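Local coordinates for pantothenate synthetase (Francisella tularensis subsp. tularensis, PDB 3N8H), which probably catalyses the ATP-dependent joining of pantoate to beta-alanine, giving pantothenate by way of a pantoyl-adenylate intermediate, at residues 178-183 with 204-209; 234-239 with 256-261; 242-245 with 250-253. One frame throughout, in Å; residues are numbered along the deposited sequence. Where two conformers were deposited one is given.

Contact 1 of 3, residues 178-183 with 204-209; sequences TQRQPS and KIYEIL. With AMP (adenosine monophosphate), chain D.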
ATOM      1  N   THR A 178     -10.345 -22.460  13.675  1.00 28.31           N
ATOM      2  CA  THR A 178     -11.484 -22.575  12.760  1.00 33.48           C
ATOM      3  C   THR A 178     -12.682 -23.250  13.453  1.00 36.86           C
ATOM      4  O   THR A 178     -12.579 -24.371  13.972  1.00 35.94           O
ATOM      5  CB  THR A 178     -11.087 -23.358  11.502  1.00 32.46           C
ATOM      6  OG1 THR A 178     -10.115 -22.600  10.776  1.00 34.19           O
ATOM      7  CG2 THR A 178     -12.315 -23.601  10.589  1.00 28.77           C
ATOM      8  N   GLN A 179     -13.806 -22.546  13.493  1.00 31.11           N
ATOM      9  CA  GLN A 179     -15.011 -23.109  14.063  1.00 30.08           C
ATOM     10  C   GLN A 179     -15.690 -23.997  13.024  1.00 32.09           C
ATOM     11  O   GLN A 179     -15.782 -23.623  11.854  1.00 31.45           O
ATOM     12  CB  GLN A 179     -15.974 -22.007  14.523  1.00 32.26           C
ATOM     13  CG  GLN A 179     -15.380 -21.076  15.566  1.00 35.57           C
ATOM     14  CD  GLN A 179     -14.834 -21.846  16.758  1.00 40.67           C
ATOM     15  OE1 GLN A 179     -15.586 -22.417  17.530  1.00 39.61           O
ATOM     16  NE2 GLN A 179     -13.518 -21.902  16.878  1.00 52.03           N
ATOM     17  N   ARG A 180     -16.202 -25.145  13.482  1.00 30.97           N
ATOM     18  CA  ARG A 180     -16.729 -26.180  12.600  1.00 35.27           C
ATOM     19  C   ARG A 180     -18.133 -26.666  13.002  1.00 35.89           C
ATOM     20  O   ARG A 180     -18.498 -26.649  14.198  1.00 31.61           O
ATOM     21  CB  ARG A 180     -15.743 -27.367  12.571  1.00 32.72           C
ATOM     22  CG  ARG A 180     -14.341 -26.994  12.064  1.00 33.28           C
ATOM     23  CD  ARG A 180     -13.328 -28.158  12.021  1.00 33.36           C
ATOM     24  NE  ARG A 180     -12.025 -27.671  11.537  1.00 34.00           N
ATOM     25  CZ  ARG A 180     -11.730 -27.490  10.250  1.00 38.34           C
ATOM     26  NH1 ARG A 180     -12.639 -27.799   9.314  1.00 28.25           N
ATOM     27  NH2 ARG A 180     -10.532 -27.022   9.886  1.00 30.64           N
ATOM     28  N   GLN A 181     -18.914 -27.090  11.997  1.00 31.52           N
ATOM     29  CA  GLN A 181     -20.106 -27.927  12.206  1.00 31.09           C
ATOM     30  C   GLN A 181     -19.749 -29.294  12.794  1.00 34.89           C
ATOM     31  O   GLN A 181     -18.616 -29.763  12.658  1.00 32.98           O
ATOM     32  CB  GLN A 181     -20.828 -28.206  10.879  1.00 30.97           C
ATOM     33  CG  GLN A 181     -21.379 -27.008  10.188  1.00 31.78           C
ATOM     34  CD  GLN A 181     -22.517 -26.352  10.972  1.00 50.72           C
ATOM     35  OE1 GLN A 181     -22.904 -26.828  12.039  1.00 47.43           O
ATOM     36  NE2 GLN A 181     -23.058 -25.254  10.435  1.00 52.73           N
ATOM     37  N   PRO A 182     -20.741 -29.987  13.384  1.00 34.68           N
ATOM     38  CA  PRO A 182     -20.409 -31.284  13.957  1.00 38.11           C
ATOM     39  C   PRO A 182     -19.687 -32.244  12.982  1.00 41.25           C
ATOM     40  O   PRO A 182     -18.838 -33.033  13.410  1.00 32.23           O
ATOM     41  CB  PRO A 182     -21.772 -31.820  14.408  1.00 36.10           C
ATOM     42  CG  PRO A 182     -22.516 -30.568  14.814  1.00 39.05           C
ATOM     43  CD  PRO A 182     -22.070 -29.507  13.822  1.00 40.92           C
ATOM     44  N   SER A 183     -20.003 -32.146  11.690  1.00 38.82           N
ATOM     45  CA  SER A 183     -19.389 -32.993  10.665  1.00 39.59           C
ATOM     46  C   SER A 183     -17.919 -32.655  10.450  1.00 36.57           C
ATOM     47  O   SER A 183     -17.164 -33.472   9.947  1.00 38.54           O
ATOM     48  CB  SER A 183     -20.144 -32.860   9.325  1.00 39.09           C
ATOM     49  OG  SER A 183     -20.016 -31.543   8.807  1.00 34.18           O
ATOM     50  N   LYS A 204     -21.003 -35.160   3.685  1.00 40.75           N
ATOM     51  CA  LYS A 204     -20.344 -36.336   3.125  1.00 44.17           C
ATOM     52  C   LYS A 204     -18.858 -36.103   2.829  1.00 39.26           C
ATOM     53  O   LYS A 204     -18.033 -36.971   3.074  1.00 47.69           O
ATOM     54  CB  LYS A 204     -21.053 -36.829   1.857  1.00 51.52           C
ATOM     55  CG  LYS A 204     -22.357 -37.566   2.115  1.00 67.78           C
ATOM     56  CD  LYS A 204     -23.015 -38.043   0.818  1.00 75.88           C
ATOM     57  CE  LYS A 204     -23.490 -36.871  -0.034  1.00 75.54           C
ATOM     58  NZ  LYS A 204     -24.361 -37.303  -1.156  1.00 73.44           N
ATOM     59  N   ILE A 205     -18.530 -34.947   2.274  0.70 30.97           N
ATOM     60  CA  ILE A 205     -17.138 -34.599   2.039  0.70 36.28           C
ATOM     61  C   ILE A 205     -16.339 -34.709   3.351  0.70 38.45           C
ATOM     62  O   ILE A 205     -15.234 -35.264   3.375  0.70 35.02           O
ATOM     63  CB  ILE A 205     -16.996 -33.163   1.471  0.70 40.27           C
ATOM     64  CG1 ILE A 205     -17.530 -33.079   0.036  0.70 42.47           C
ATOM     65  CG2 ILE A 205     -15.529 -32.684   1.534  0.70 33.56           C
ATOM     66  CD1 ILE A 205     -17.517 -31.659  -0.533  0.70 30.62           C
ATOM     67  N   TYR A 206     -16.900 -34.174   4.438  1.00 30.66           N
ATOM     68  CA  TYR A 206     -16.188 -34.155   5.709  1.00 37.76           C
ATOM     69  C   TYR A 206     -16.198 -35.498   6.452  1.00 38.28           C
ATOM     70  O   TYR A 206     -15.353 -35.741   7.322  1.00 33.88           O
ATOM     71  CB  TYR A 206     -16.624 -32.973   6.572  1.00 34.01           C
ATOM     72  CG  TYR A 206     -15.863 -31.764   6.141  1.00 32.43           C
ATOM     73  CD1 TYR A 206     -14.727 -31.346   6.829  1.00 32.90           C
ATOM     74  CD2 TYR A 206     -16.213 -31.094   4.975  1.00 29.70           C
ATOM     75  CE1 TYR A 206     -13.991 -30.251   6.388  1.00 33.40           C
ATOM     76  CE2 TYR A 206     -15.483 -30.017   4.526  1.00 33.54           C
ATOM     77  CZ  TYR A 206     -14.375 -29.603   5.238  1.00 31.30           C
ATOM     78  OH  TYR A 206     -13.670 -28.534   4.767  1.00 28.72           O
ATOM     79  N   GLU A 207     -17.125 -36.371   6.073  1.00 32.44           N
ATOM     80  CA  GLU A 207     -17.153 -37.718   6.603  1.00 40.65           C
ATOM     81  C   GLU A 207     -15.988 -38.457   5.964  1.00 39.22           C
ATOM     82  O   GLU A 207     -15.325 -39.273   6.589  1.00 38.80           O
ATOM     83  CB  GLU A 207     -18.481 -38.381   6.238  1.00 53.26           C
ATOM     84  CG  GLU A 207     -18.774 -39.688   6.953  1.00 77.12           C
ATOM     85  CD  GLU A 207     -20.189 -40.195   6.672  1.00 90.78           C
ATOM     86  OE1 GLU A 207     -20.327 -41.376   6.275  1.00 94.20           O
ATOM     87  OE2 GLU A 207     -21.157 -39.413   6.845  1.00 90.38           O
ATOM     88  N   ILE A 208     -15.733 -38.126   4.707  1.00 29.26           N
ATOM     89  CA  ILE A 208     -14.614 -38.695   3.955  1.00 34.58           C
ATOM     90  C   ILE A 208     -13.281 -38.176   4.479  1.00 35.86           C
ATOM     91  O   ILE A 208     -12.348 -38.938   4.710  1.00 41.39           O
ATOM     92  CB  ILE A 208     -14.759 -38.355   2.458  1.00 35.77           C
ATOM     93  CG1 ILE A 208     -15.959 -39.106   1.857  1.00 40.82           C
ATOM     94  CG2 ILE A 208     -13.472 -38.651   1.696  1.00 41.83           C
ATOM     95  CD1 ILE A 208     -16.291 -38.698   0.449  1.00 40.64           C
ATOM     96  N   LEU A 209     -13.196 -36.871   4.659  1.00 32.26           N
ATOM     97  CA  LEU A 209     -11.957 -36.271   5.123  1.00 35.24           C
ATOM     98  C   LEU A 209     -11.542 -36.836   6.480  1.00 39.97           C
ATOM     99  O   LEU A 209     -10.380 -37.151   6.696  1.00 39.97           O
ATOM    100  CB  LEU A 209     -12.085 -34.742   5.170  1.00 32.86           C
ATOM    101  CG  LEU A 209     -12.148 -34.042   3.794  1.00 26.78           C
ATOM    102  CD1 LEU A 209     -12.537 -32.550   3.927  1.00 34.13           C
ATOM    103  CD2 LEU A 209     -10.827 -34.230   3.014  1.00 32.24           C
TER
HETATM  104  P   AMP D 270     -15.023 -13.257   6.091  1.00 34.80           P
HETATM  105  O1P AMP D 270     -16.190 -12.461   6.668  1.00 34.28           O
HETATM  106  O2P AMP D 270     -15.335 -14.639   5.603  1.00 33.22           O
HETATM  107  O3P AMP D 270     -14.201 -12.476   5.132  1.00 44.16           O
HETATM  108  O5' AMP D 270     -14.149 -13.603   7.413  1.00 28.96           O
HETATM  109  C5' AMP D 270     -13.838 -12.625   8.406  1.00 31.25           C
HETATM  110  C4' AMP D 270     -12.878 -13.199   9.418  1.00 32.67           C
HETATM  111  O4' AMP D 270     -13.513 -14.339  10.079  1.00 29.73           O
HETATM  112  C3' AMP D 270     -11.558 -13.714   8.817  1.00 28.33           C
HETATM  113  O3' AMP D 270     -10.486 -13.506   9.751  1.00 29.21           O
HETATM  114  C2' AMP D 270     -11.835 -15.205   8.675  1.00 24.27           C
HETATM  115  O2' AMP D 270     -10.694 -16.046   8.596  1.00 35.35           O
HETATM  116  C1' AMP D 270     -12.674 -15.474   9.921  1.00 24.13           C
HETATM  117  N9  AMP D 270     -13.453 -16.713   9.818  1.00 32.74           N
HETATM  118  C8  AMP D 270     -14.264 -17.057   8.791  1.00 29.70           C
HETATM  119  N7  AMP D 270     -14.801 -18.292   9.001  1.00 31.01           N
HETATM  120  C5  AMP D 270     -14.301 -18.759  10.173  1.00 24.77           C
HETATM  121  C6  AMP D 270     -14.459 -19.993  10.972  1.00 25.02           C
HETATM  122  N6  AMP D 270     -15.256 -20.975  10.520  1.00 25.62           N
HETATM  123  N1  AMP D 270     -13.792 -20.110  12.134  1.00 28.68           N
HETATM  124  C2  AMP D 270     -12.973 -19.113  12.549  1.00 30.06           C
HETATM  125  N3  AMP D 270     -12.784 -17.956  11.880  1.00 35.69           N
HETATM  126  C4  AMP D 270     -13.415 -17.719  10.701  1.00 28.48           C

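Contact 2 of 3, residues 234-239 with 256-261; sequences IQKLNN and FLKETG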
ATOM      1  N   ILE A 234      -6.440 -29.795  -3.793  1.00 32.21           N
ATOM      2  CA  ILE A 234      -6.103 -30.305  -2.471  1.00 36.43           C
ATOM      3  C   ILE A 234      -4.592 -30.495  -2.450  1.00 43.70           C
ATOM      4  O   ILE A 234      -4.008 -31.058  -3.388  1.00 38.08           O
ATOM      5  CB  ILE A 234      -6.859 -31.613  -2.106  1.00 36.69           C
ATOM      6  CG1 ILE A 234      -6.630 -31.984  -0.633  1.00 35.36           C
ATOM      7  CG2 ILE A 234      -6.474 -32.771  -3.057  1.00 40.79           C
ATOM      8  CD1 ILE A 234      -7.638 -33.026  -0.116  1.00 37.22           C
ATOM      9  N   GLN A 235      -3.955 -29.988  -1.405  1.00 34.73           N
ATOM     10  CA  GLN A 235      -2.502 -30.019  -1.339  1.00 39.85           C
ATOM     11  C   GLN A 235      -2.000 -30.087   0.089  1.00 43.29           C
ATOM     12  O   GLN A 235      -2.648 -29.589   1.026  1.00 36.18           O
ATOM     13  CB  GLN A 235      -1.921 -28.761  -1.993  1.00 46.34           C
ATOM     14  CG  GLN A 235      -2.123 -28.686  -3.492  1.00 62.78           C
ATOM     15  CD  GLN A 235      -0.909 -28.141  -4.220  1.00 74.24           C
ATOM     16  OE1 GLN A 235       0.046 -27.655  -3.603  1.00 74.83           O
ATOM     17  NE2 GLN A 235      -0.944 -28.213  -5.541  1.00 81.09           N
ATOM     18  N   LYS A 236      -0.837 -30.701   0.253  1.00 36.89           N
ATOM     19  CA  LYS A 236      -0.102 -30.605   1.508  1.00 43.11           C
ATOM     20  C   LYS A 236       0.915 -29.488   1.412  1.00 47.54           C
ATOM     21  O   LYS A 236       1.767 -29.491   0.535  1.00 46.69           O
ATOM     22  CB  LYS A 236       0.618 -31.909   1.830  1.00 42.03           C
ATOM     23  CG  LYS A 236      -0.292 -33.115   1.880  1.00 46.46           C
ATOM     24  CD  LYS A 236       0.498 -34.393   2.100  1.00 53.90           C
ATOM     25  CE  LYS A 236      -0.351 -35.608   1.814  1.00 46.89           C
ATOM     26  NZ  LYS A 236       0.431 -36.879   2.007  1.00 66.64           N
ATOM     27  N   LEU A 237       0.804 -28.516   2.302  1.00 48.75           N
ATOM     28  CA  LEU A 237       1.827 -27.486   2.421  1.00 57.61           C
ATOM     29  C   LEU A 237       2.398 -27.621   3.820  1.00 56.23           C
ATOM     30  O   LEU A 237       1.677 -27.453   4.808  1.00 50.94           O
ATOM     31  CB  LEU A 237       1.236 -26.091   2.215  1.00 57.37           C
ATOM     32  CG  LEU A 237       2.121 -24.924   1.738  1.00 62.43           C
ATOM     33  CD1 LEU A 237       1.847 -23.662   2.563  1.00 59.67           C
ATOM     34  CD2 LEU A 237       3.614 -25.256   1.706  1.00 59.20           C
ATOM     35  N   ASN A 238       3.683 -27.946   3.912  1.00 62.88           N
ATOM     36  CA  ASN A 238       4.281 -28.225   5.210  1.00 66.60           C
ATOM     37  C   ASN A 238       3.575 -29.414   5.861  1.00 64.25           C
ATOM     38  O   ASN A 238       3.555 -30.506   5.291  1.00 65.91           O
ATOM     39  CB  ASN A 238       4.238 -26.981   6.097  1.00 69.65           C
ATOM     40  CG  ASN A 238       5.288 -25.965   5.706  1.00 77.88           C
ATOM     41  OD1 ASN A 238       6.461 -26.120   6.045  1.00 84.40           O
ATOM     42  ND2 ASN A 238       4.880 -24.932   4.971  1.00 75.46           N
ATOM     43  N   ASN A 239       2.991 -29.222   7.038  1.00 51.74           N
ATOM     44  CA  ASN A 239       2.259 -30.329   7.646  1.00 55.59           C
ATOM     45  C   ASN A 239       0.750 -30.099   7.695  1.00 55.03           C
ATOM     46  O   ASN A 239       0.046 -30.683   8.525  1.00 49.24           O
ATOM     47  CB  ASN A 239       2.823 -30.681   9.029  1.00 70.27           C
ATOM     48  CG  ASN A 239       3.061 -29.459   9.893  1.00 86.34           C
ATOM     49  OD1 ASN A 239       2.250 -28.528   9.913  1.00 89.12           O
ATOM     50  ND2 ASN A 239       4.183 -29.455  10.619  1.00 91.81           N
ATOM     51  N   PHE A 256      -6.280 -27.660   7.533  1.00 30.93           N
ATOM     52  CA  PHE A 256      -6.112 -28.255   8.865  1.00 31.33           C
ATOM     53  C   PHE A 256      -4.795 -29.026   8.887  1.00 39.93           C
ATOM     54  O   PHE A 256      -4.244 -29.343   7.829  1.00 37.78           O
ATOM     55  CB  PHE A 256      -7.297 -29.196   9.193  1.00 33.67           C
ATOM     56  CG  PHE A 256      -7.775 -30.018   8.005  1.00 36.98           C
ATOM     57  CD1 PHE A 256      -7.044 -31.108   7.562  1.00 38.16           C
ATOM     58  CD2 PHE A 256      -8.945 -29.683   7.325  1.00 34.41           C
ATOM     59  CE1 PHE A 256      -7.477 -31.874   6.470  1.00 36.98           C
ATOM     60  CE2 PHE A 256      -9.379 -30.433   6.220  1.00 34.10           C
ATOM     61  CZ  PHE A 256      -8.629 -31.537   5.796  1.00 30.87           C
ATOM     62  N   LEU A 257      -4.285 -29.318  10.084  1.00 45.82           N
ATOM     63  CA  LEU A 257      -3.104 -30.171  10.239  1.00 44.31           C
ATOM     64  C   LEU A 257      -3.382 -31.559   9.670  1.00 44.28           C
ATOM     65  O   LEU A 257      -4.460 -32.096   9.869  1.00 39.58           O
ATOM     66  CB  LEU A 257      -2.738 -30.300  11.712  1.00 52.88           C
ATOM     67  CG  LEU A 257      -2.245 -29.032  12.406  1.00 58.89           C
ATOM     68  CD1 LEU A 257      -2.158 -29.245  13.908  1.00 59.30           C
ATOM     69  CD2 LEU A 257      -0.890 -28.637  11.848  1.00 60.72           C
ATOM     70  N   LYS A 258      -2.414 -32.128   8.950  1.00 46.70           N
ATOM     71  CA  LYS A 258      -2.570 -33.456   8.353  1.00 44.17           C
ATOM     72  C   LYS A 258      -2.776 -34.531   9.414  1.00 45.45           C
ATOM     73  O   LYS A 258      -3.579 -35.440   9.235  1.00 42.62           O
ATOM     74  CB  LYS A 258      -1.367 -33.783   7.453  1.00 46.30           C
ATOM     75  CG  LYS A 258      -1.397 -35.171   6.791  1.00 56.28           C
ATOM     76  CD  LYS A 258      -0.770 -36.242   7.685  1.00 69.59           C
ATOM     77  CE  LYS A 258      -0.547 -37.562   6.948  1.00 75.56           C
ATOM     78  NZ  LYS A 258       0.452 -37.437   5.845  1.00 77.51           N
ATOM     79  N   GLU A 259      -2.050 -34.410  10.523  1.00 59.99           N
ATOM     80  CA  GLU A 259      -2.122 -35.371  11.623  1.00 70.75           C
ATOM     81  C   GLU A 259      -3.504 -35.423  12.283  1.00 67.10           C
ATOM     82  O   GLU A 259      -3.938 -36.478  12.767  1.00 58.03           O
ATOM     83  CB  GLU A 259      -1.053 -35.039  12.677  1.00 86.23           C
ATOM     84  CG  GLU A 259      -1.359 -35.537  14.095  1.00104.21           C
ATOM     85  CD  GLU A 259      -1.130 -37.038  14.283  1.00119.77           C
ATOM     86  OE1 GLU A 259      -0.518 -37.675  13.396  1.00123.84           O
ATOM     87  OE2 GLU A 259      -1.557 -37.578  15.331  1.00123.88           O
ATOM     88  N   THR A 260      -4.198 -34.285  12.314  0.68 60.58           N
ATOM     89  CA  THR A 260      -5.488 -34.205  13.005  0.68 58.83           C
ATOM     90  C   THR A 260      -6.702 -34.316  12.080  0.68 54.63           C
ATOM     91  O   THR A 260      -7.732 -34.873  12.462  0.68 52.52           O
ATOM     92  CB  THR A 260      -5.621 -32.905  13.831  0.68 59.04           C
ATOM     93  OG1 THR A 260      -5.688 -31.772  12.954  0.68 54.43           O
ATOM     94  CG2 THR A 260      -4.439 -32.752  14.773  0.68 63.10           C
ATOM     95  N   GLY A 261      -6.592 -33.784  10.869  1.00 54.17           N
ATOM     96  CA  GLY A 261      -7.756 -33.710  10.001  1.00 49.48           C
ATOM     97  C   GLY A 261      -8.683 -32.615  10.530  1.00 43.69           C
ATOM     98  O   GLY A 261      -8.286 -31.838  11.418  1.00 41.09           O
TER
HETATM   99  O   HOH W   1      -0.021 -32.384  10.590  1.00 42.03           O

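Contact 3 of 3, residues 242-245 with 250-253; sequences FLAF and VRLI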
ATOM      1  N   PHE A 242      -4.427 -28.264   2.618  1.00 30.83           N
ATOM      2  CA  PHE A 242      -5.216 -27.168   2.066  1.00 37.38           C
ATOM      3  C   PHE A 242      -6.141 -27.676   0.959  1.00 35.76           C
ATOM      4  O   PHE A 242      -5.723 -28.428   0.085  1.00 31.68           O
ATOM      5  CB  PHE A 242      -4.296 -26.107   1.459  1.00 35.56           C
ATOM      6  CG  PHE A 242      -3.515 -25.331   2.475  1.00 39.74           C
ATOM      7  CD1 PHE A 242      -3.854 -24.022   2.774  1.00 39.31           C
ATOM      8  CD2 PHE A 242      -2.464 -25.929   3.153  1.00 35.60           C
ATOM      9  CE1 PHE A 242      -3.136 -23.313   3.720  1.00 44.94           C
ATOM     10  CE2 PHE A 242      -1.732 -25.225   4.092  1.00 42.43           C
ATOM     11  CZ  PHE A 242      -2.075 -23.915   4.377  1.00 46.73           C
ATOM     12  N   LEU A 243      -7.390 -27.242   0.980  1.00 30.14           N
ATOM     13  CA  LEU A 243      -8.317 -27.580  -0.104  1.00 35.00           C
ATOM     14  C   LEU A 243      -9.367 -26.505  -0.332  1.00 34.92           C
ATOM     15  O   LEU A 243      -9.577 -25.620   0.516  1.00 31.23           O
ATOM     16  CB  LEU A 243      -9.001 -28.940   0.125  1.00 35.51           C
ATOM     17  CG  LEU A 243     -10.141 -28.989   1.140  1.00 43.19           C
ATOM     18  CD1 LEU A 243     -11.130 -30.037   0.702  1.00 53.22           C
ATOM     19  CD2 LEU A 243      -9.576 -29.330   2.500  1.00 45.82           C
ATOM     20  N   ALA A 244     -10.014 -26.606  -1.489  1.00 30.43           N
ATOM     21  CA  ALA A 244     -11.116 -25.742  -1.884  1.00 30.41           C
ATOM     22  C   ALA A 244     -11.943 -26.565  -2.856  1.00 38.03           C
ATOM     23  O   ALA A 244     -11.394 -27.380  -3.637  1.00 30.00           O
ATOM     24  CB  ALA A 244     -10.599 -24.474  -2.596  1.00 29.48           C
ATOM     25  N   PHE A 245     -13.248 -26.350  -2.823  1.00 33.38           N
ATOM     26  CA  PHE A 245     -14.160 -27.096  -3.699  1.00 32.70           C
ATOM     27  C   PHE A 245     -15.428 -26.296  -3.913  1.00 33.30           C
ATOM     28  O   PHE A 245     -15.733 -25.391  -3.130  1.00 34.47           O
ATOM     29  CB  PHE A 245     -14.513 -28.446  -3.079  1.00 36.92           C
ATOM     30  CG  PHE A 245     -15.111 -28.338  -1.708  1.00 40.94           C
ATOM     31  CD1 PHE A 245     -16.488 -28.249  -1.543  1.00 43.15           C
ATOM     32  CD2 PHE A 245     -14.295 -28.309  -0.577  1.00 36.28           C
ATOM     33  CE1 PHE A 245     -17.052 -28.140  -0.280  1.00 46.05           C
ATOM     34  CE2 PHE A 245     -14.849 -28.197   0.701  1.00 42.00           C
ATOM     35  CZ  PHE A 245     -16.230 -28.112   0.850  1.00 43.60           C
ATOM     36  N   VAL A 250     -21.311 -22.628  -5.060  1.00 40.54           N
ATOM     37  CA  VAL A 250     -20.785 -22.165  -3.781  1.00 41.88           C
ATOM     38  C   VAL A 250     -19.367 -22.662  -3.607  1.00 37.38           C
ATOM     39  O   VAL A 250     -19.130 -23.867  -3.604  1.00 36.16           O
ATOM     40  CB  VAL A 250     -21.678 -22.630  -2.573  1.00 40.24           C
ATOM     41  CG1 VAL A 250     -21.085 -22.147  -1.227  1.00 33.10           C
ATOM     42  CG2 VAL A 250     -23.087 -22.130  -2.744  1.00 39.56           C
ATOM     43  N   ARG A 251     -18.420 -21.733  -3.457  1.00 36.00           N
ATOM     44  CA  ARG A 251     -17.026 -22.129  -3.344  1.00 35.69           C
ATOM     45  C   ARG A 251     -16.592 -22.061  -1.879  1.00 36.73           C
ATOM     46  O   ARG A 251     -16.622 -20.989  -1.279  1.00 37.69           O
ATOM     47  CB  ARG A 251     -16.126 -21.244  -4.209  1.00 35.73           C
ATOM     48  CG  ARG A 251     -14.687 -21.741  -4.355  1.00 31.57           C
ATOM     49  CD  ARG A 251     -13.811 -20.689  -5.083  1.00 39.55           C
ATOM     50  NE  ARG A 251     -12.438 -21.156  -5.148  1.00 32.52           N
ATOM     51  CZ  ARG A 251     -11.530 -20.942  -4.194  1.00 30.03           C
ATOM     52  NH1 ARG A 251     -11.847 -20.227  -3.137  1.00 27.86           N
ATOM     53  NH2 ARG A 251     -10.301 -21.429  -4.313  1.00 30.96           N
ATOM     54  N   LEU A 252     -16.213 -23.206  -1.317  1.00 32.88           N
ATOM     55  CA  LEU A 252     -15.739 -23.292   0.075  1.00 32.81           C
ATOM     56  C   LEU A 252     -14.276 -23.732   0.170  1.00 35.66           C
ATOM     57  O   LEU A 252     -13.798 -24.468  -0.695  1.00 31.74           O
ATOM     58  CB  LEU A 252     -16.587 -24.290   0.851  1.00 25.83           C
ATOM     59  CG  LEU A 252     -18.086 -23.971   0.896  1.00 38.13           C
ATOM     60  CD1 LEU A 252     -18.783 -24.995   1.771  1.00 31.55           C
ATOM     61  CD2 LEU A 252     -18.327 -22.518   1.377  1.00 33.05           C
ATOM     62  N   ILE A 253     -13.577 -23.280   1.224  1.00 29.79           N
ATOM     63  CA  ILE A 253     -12.178 -23.633   1.438  1.00 27.90           C
ATOM     64  C   ILE A 253     -11.988 -24.101   2.863  1.00 40.98           C
ATOM     65  O   ILE A 253     -12.828 -23.842   3.750  1.00 30.87           O
ATOM     66  CB  ILE A 253     -11.193 -22.450   1.148  1.00 30.20           C
ATOM     67  CG1 ILE A 253     -11.022 -21.509   2.364  1.00 34.20           C
ATOM     68  CG2 ILE A 253     -11.620 -21.681  -0.095  1.00 35.65           C
ATOM     69  CD1 ILE A 253     -10.084 -20.323   2.121  1.00 33.69           C
TER

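Contact 1 of 3, residues 178-183 with 204-209
Ser183 and Arg180 of loop 178-183 both meet Tyr206 of helix 196-210, and both contacts are van der Waals in kind. Ser183 O lies 3.5 Å from Tyr206 CB, at the root of the side chain, while Arg180 NH1 comes to 4.0 Å from Tyr206 CE1. The arginine and tyrosine side chains cross at about a right angle, with their planes 37° apart, so no stack forms. Arg180 runs straight from CG to NE, and Thr178 CG2 sits 3.9 Å above the centre of its guanidinium; within the helix, Leu209 CD1 lies over one face of the tyrosine ring.

Polar bonds join the two segments indirectly. Asp254 OD2 forms a salt bridge with Arg180 NH1 and a hydrogen bond with Tyr206 OH, and Arg180 NH1 also bonds Gly184 O. Ser183 OG is hydrogen-bonded to Asn203 OD1.

Adenine recognition belongs to the start of the loop. Gln179 N donates to AMP N1 (2.8 Å), and AMP N6 donates to Gln179 O (3.0 Å), a paired backbone reading of the base edge. The charged arginine probably favours the ionised form of the shared Asp254 carboxylate, which ties the adenine-binding loop to helix 196-210.

Contact 2 of 3, residues 234-239 with 256-261
Asn239 O is gripped twice: Lys258 N donates to it at 2.9 Å, almost perfectly straight (179°), and a water donates at 2.7 Å. The carbonyl belongs to the tight turn of a beta hairpin in the three-stranded antiparallel sheet of the C-terminal domain; Asn238 and Asn239 occupy its two corners with type II' backbone angles. The sheet order puts strand 240-247 between the outer strands 230-237 and 250-257, and the bond prolongs the pairing of this middle strand with 250-257 past their ends. The amide of Lys258 arrives tilted 23° from the carbonyl plane. The same water accepts from Glu259 N (2.9 Å), making a second bridge between the segments.

Beyond Leu257 the chain turns helically: Leu257 O accepts from both Thr260 N and Gly261 N.

At the surface the lysines meet at their ends. Lys236 NZ and Lys258 NZ stand 3.9 Å apart, an approach that probably costs some electrostatic energy; Lys236 NZ also makes a weak hydrogen bond to Phe214 O. Lys258 gets there by bending at chi2 (-88°) and chi4, whereas Lys236 is extended. Asn239 and Leu257 lie alongside, pointing the same way, with Asn239 OD1 3.7 Å from Leu257 CD2.

Contact 3 of 3, residues 242-245 with 250-253
Phe245 and Leu252 form the tightly packed half of this hairpin, whose strands run antiparallel at 171° with their axes 4.7 Å apart. They are a hydrogen-bonded pair: Phe245 N donates to Leu252 O and Leu252 N donates back to Phe245 O, each at 2.9 Å and nearly along the C=O axis. Between the strands Ala244 CA also comes to 3.2 Å from Leu252 O in a CA-H...O contact. On the face of the sheet that carries both side chains, Phe245 CG is wedged between its own backbone N and carbonyl carbon (chi1 56°), which folds the ring back across the neighbouring strand. Leu252 CB then stands over the ring face, 4.2 Å from its centroid, in a CH-pi contact, and Leu252 CD1 also lies near CE1 and CZ, in van der Waals contact. Ile205 and Tyr206 of helix 196-210 pack against the same phenyl ring, so this side is buried between sheet and helix.

The opposite face is looser in its side chains, since Arg251 and Ile253 are partly exposed. Ala244 and Ile253 make a non-hydrogen-bonded pair with CA atoms 4.1 Å apart, and Ala244 CB meets Ile253 CG2 at 3.9 Å. Arg251, deposited in two conformers, in one of them lays its guanidinium face over Ala244 CB. In that conformer its nitrogens are taken up by Glu120, Ser123 and Gln232, the first as a salt bridge. Ile253 touches Asp153, a residue of the proline pocket and a hydrogen-bond partner of the bound AMP.

The face of Phe245 and Leu252 is thus apolar and joins the hairpin to helix 196-210, while the other mixes an apolar pair with polar bonds: Arg251 links it to helix 120-123 and strand 230-237, and Ile253 to Asp153 of the ligand pocket.

Contact 3 is core and contact 2 surface, while contact 1 is partly buried; their chemistry follows. Contacts 2 and 3 share one antiparallel sheet and both use strand 250-257: the buried one relies on paired backbone bonds and apolar side chains, the outer one on a single backbone bond and a water, with two lysine ends close together. They are stitched through the middle strand, where Gln235 O and Phe242 N probably hydrogen-bond. Contact 1 lies beside this sheet and shares Asp254 of strand 250-257 as a polar partner of Arg180 and Tyr206. Its helix packs Ile205 on Phe245 of contact 3, and Arg180 brushes Phe256 of contact 2. Of the three, only contact 1 includes residues that hydrogen-bond AMP.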